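Local structure of 6-pyruvoyl tetrahydrobiopterin synthase (Plasmodium vivax, 2A0S) at residues A[56-61]-A[157-162]. The protein is a member of the 6-pyruvoyl tetrahydropterin synthase family and forms an assembly of six chains. Sequence-based numbering, arbitrary orientation.
Sequences LRLRGN and RSVNYM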
loop_
_atom_site.group_PDB
_atom_site.type_symbol
_atom_site.label_atom_id
_atom_site.label_comp_id
_atom_site.label_asym_id
_atom_site.label_seq_id
_atom_site.Cartn_x
_atom_site.Cartn_y
_atom_site.Cartn_z
ATOM N N LEU A 56 6.483 15.850 0.702
ATOM C CA LEU A 56 7.358 16.924 0.249
ATOM C C LEU A 56 8.431 16.412 -0.711
ATOM O O LEU A 56 9.091 15.404 -0.443
ATOM C CB LEU A 56 7.988 17.634 1.456
ATOM C CG LEU A 56 8.972 18.794 1.268
ATOM C CD1 LEU A 56 8.343 19.988 0.557
ATOM C CD2 LEU A 56 9.548 19.216 2.611
ATOM N N ARG A 57 8.581 17.111 -1.836
ATOM C CA ARG A 57 9.615 16.817 -2.830
ATOM C C ARG A 57 10.544 18.012 -3.030
ATOM O O ARG A 57 10.087 19.150 -3.155
ATOM C CB ARG A 57 8.996 16.423 -4.172
ATOM C CG ARG A 57 8.767 14.936 -4.353
ATOM C CD ARG A 57 8.183 14.641 -5.729
ATOM N NE ARG A 57 7.836 13.230 -5.901
ATOM C CZ ARG A 57 6.677 12.684 -5.539
ATOM N NH1 ARG A 57 6.466 11.390 -5.744
ATOM N NH2 ARG A 57 5.727 13.418 -4.973
ATOM N N LEU A 58 11.846 17.732 -3.067
ATOM C CA LEU A 58 12.887 18.752 -3.219
ATOM C C LEU A 58 13.901 18.348 -4.280
ATOM O O LEU A 58 14.224 17.168 -4.416
ATOM C CB LEU A 58 13.664 18.923 -1.909
ATOM C CG LEU A 58 13.061 19.589 -0.670
ATOM C CD1 LEU A 58 12.309 18.565 0.169
ATOM C CD2 LEU A 58 14.183 20.219 0.146
ATOM N N ARG A 59 14.432 19.336 -4.997
ATOM C CA ARG A 59 15.527 19.115 -5.940
ATOM C C ARG A 59 16.724 19.994 -5.596
ATOM O O ARG A 59 16.569 21.176 -5.281
ATOM C CB ARG A 59 15.076 19.378 -7.378
ATOM C CG ARG A 59 14.075 18.371 -7.916
ATOM C CD ARG A 59 13.560 18.794 -9.279
ATOM N NE ARG A 59 12.379 18.031 -9.678
ATOM C CZ ARG A 59 11.533 18.399 -10.636
ATOM N NH1 ARG A 59 10.488 17.636 -10.922
ATOM N NH2 ARG A 59 11.721 19.530 -11.305
ATOM N N GLY A 60 17.913 19.403 -5.656
ATOM C CA GLY A 60 19.156 20.115 -5.381
ATOM C C GLY A 60 20.372 19.263 -5.682
ATOM O O GLY A 60 20.250 18.137 -6.168
ATOM N N ASN A 61 21.550 19.807 -5.396
ATOM C CA ASN A 61 22.799 19.076 -5.575
ATOM C C ASN A 61 23.195 18.345 -4.301
ATOM O O ASN A 61 22.952 18.834 -3.193
ATOM C CB ASN A 61 23.923 20.019 -6.015
ATOM C CG ASN A 61 23.630 20.706 -7.339
ATOM O OD1 ASN A 61 23.267 20.062 -8.324
ATOM N ND2 ASN A 61 23.799 22.022 -7.369
ATOM N N ARG A 157 21.955 24.714 0.989
ATOM C CA ARG A 157 21.955 23.293 0.641
ATOM C C ARG A 157 21.762 23.085 -0.865
ATOM O O ARG A 157 21.607 21.951 -1.329
ATOM C CB ARG A 157 20.870 22.544 1.428
ATOM C CG ARG A 157 21.000 22.612 2.955
ATOM C CD ARG A 157 22.286 21.965 3.474
ATOM N NE ARG A 157 22.414 20.565 3.069
ATOM C CZ ARG A 157 23.404 19.757 3.438
ATOM N NH1 ARG A 157 24.373 20.197 4.234
ATOM N NH2 ARG A 157 23.427 18.502 3.011
ATOM N N SER A 158 21.776 24.194 -1.610
ATOM C CA SER A 158 21.636 24.228 -3.078
ATOM C C SER A 158 20.266 23.771 -3.603
ATOM O O SER A 158 20.134 23.404 -4.775
ATOM C CB SER A 158 22.778 23.469 -3.775
ATOM O OG SER A 158 22.576 22.067 -3.726
ATOM N N VAL A 159 19.254 23.811 -2.740
ATOM C CA VAL A 159 17.887 23.462 -3.130
ATOM C C VAL A 159 17.292 24.586 -3.977
ATOM O O VAL A 159 17.291 25.749 -3.563
ATOM C CB VAL A 159 16.989 23.175 -1.896
ATOM C CG1 VAL A 159 15.569 22.811 -2.327
ATOM C CG2 VAL A 159 17.587 22.061 -1.043
ATOM N N ASN A 160 16.804 24.232 -5.163
ATOM C CA ASN A 160 16.233 25.207 -6.095
ATOM C C ASN A 160 14.780 24.911 -6.487
ATOM O O ASN A 160 14.196 25.611 -7.320
ATOM C CB ASN A 160 17.116 25.338 -7.345
ATOM C CG ASN A 160 17.229 24.037 -8.134
ATOM O OD1 ASN A 160 16.796 22.974 -7.686
ATOM N ND2 ASN A 160 17.820 24.121 -9.320
ATOM N N TYR A 161 14.205 23.880 -5.873
ATOM C CA TYR A 161 12.854 23.429 -6.195
ATOM C C TYR A 161 12.184 22.811 -4.971
ATOM O O TYR A 161 12.738 21.909 -4.337
ATOM C CB TYR A 161 12.903 22.424 -7.353
ATOM C CG TYR A 161 11.559 21.907 -7.823
ATOM C CD1 TYR A 161 10.804 22.616 -8.756
ATOM C CD2 TYR A 161 11.055 20.694 -7.352
ATOM C CE1 TYR A 161 9.573 22.138 -9.197
ATOM C CE2 TYR A 161 9.829 20.207 -7.787
ATOM C CZ TYR A 161 9.092 20.934 -8.708
ATOM O OH TYR A 161 7.878 20.455 -9.140
ATOM N N MET A 162 10.997 23.315 -4.642
ATOM C CA MET A 162 10.185 22.783 -3.548
ATOM C C MET A 162 8.807 22.407 -4.078
ATOM O O MET A 162 8.211 23.155 -4.855
ATOM C CB MET A 162 10.044 23.814 -2.425
ATOM C CG MET A 162 11.309 24.047 -1.609
ATOM S SD MET A 162 11.573 22.817 -0.315
ATOM C CE MET A 162 10.323 23.284 0.882
#
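Arg59 lays its guanidinium flat over one face of the Tyr161 ring: the planes diverge by only 7°, and CZ of Arg59 stands 4.0 Å from the centroid of the Tyr161 ring, 20° off its normal, a cation-pi stack. Tyr161 sets CG anti to its own N (chi1 -178°), and the Arg59 chain, extended from CG to NE, runs alongside the ring, its CD 3.7 Å from CD2 of Tyr161. A salt bridge from Arg59 NE to Glu22 and a hydrogen bond from Tyr161 OH to Glu163 hold the two polar ends. Between the same two residues Arg59 N reaches Tyr161 O at 3.2 Å, while Arg59 O is held by Asn160 N (3.1 Å). On the other face of the sheet Leu58 and Met162 lie side by side, CG of Leu58 3.6 Å from SD of Met162; bends at chi2 and chi3 carry the methionine's CE to 3.9 Å from CD1 of Leu56. Toward the 61/157 end Ser158, with positive phi, is the C-prime residue of the Schellman motif ending helix 151-156; its OG accepts Asn61 N (3.0 Å), lies 2.6 Å from Arg157 O and also meets Gln63. The loop leaving that helix leads into strand 161-167, antiparallel to 48-61 in a helix-backed sheet, as in the family's T-fold; strand 20-40 flanks 48-61 on its other edge, and helices 71-85 and 134-149 cover the Leu56, Leu58 and Met162 face.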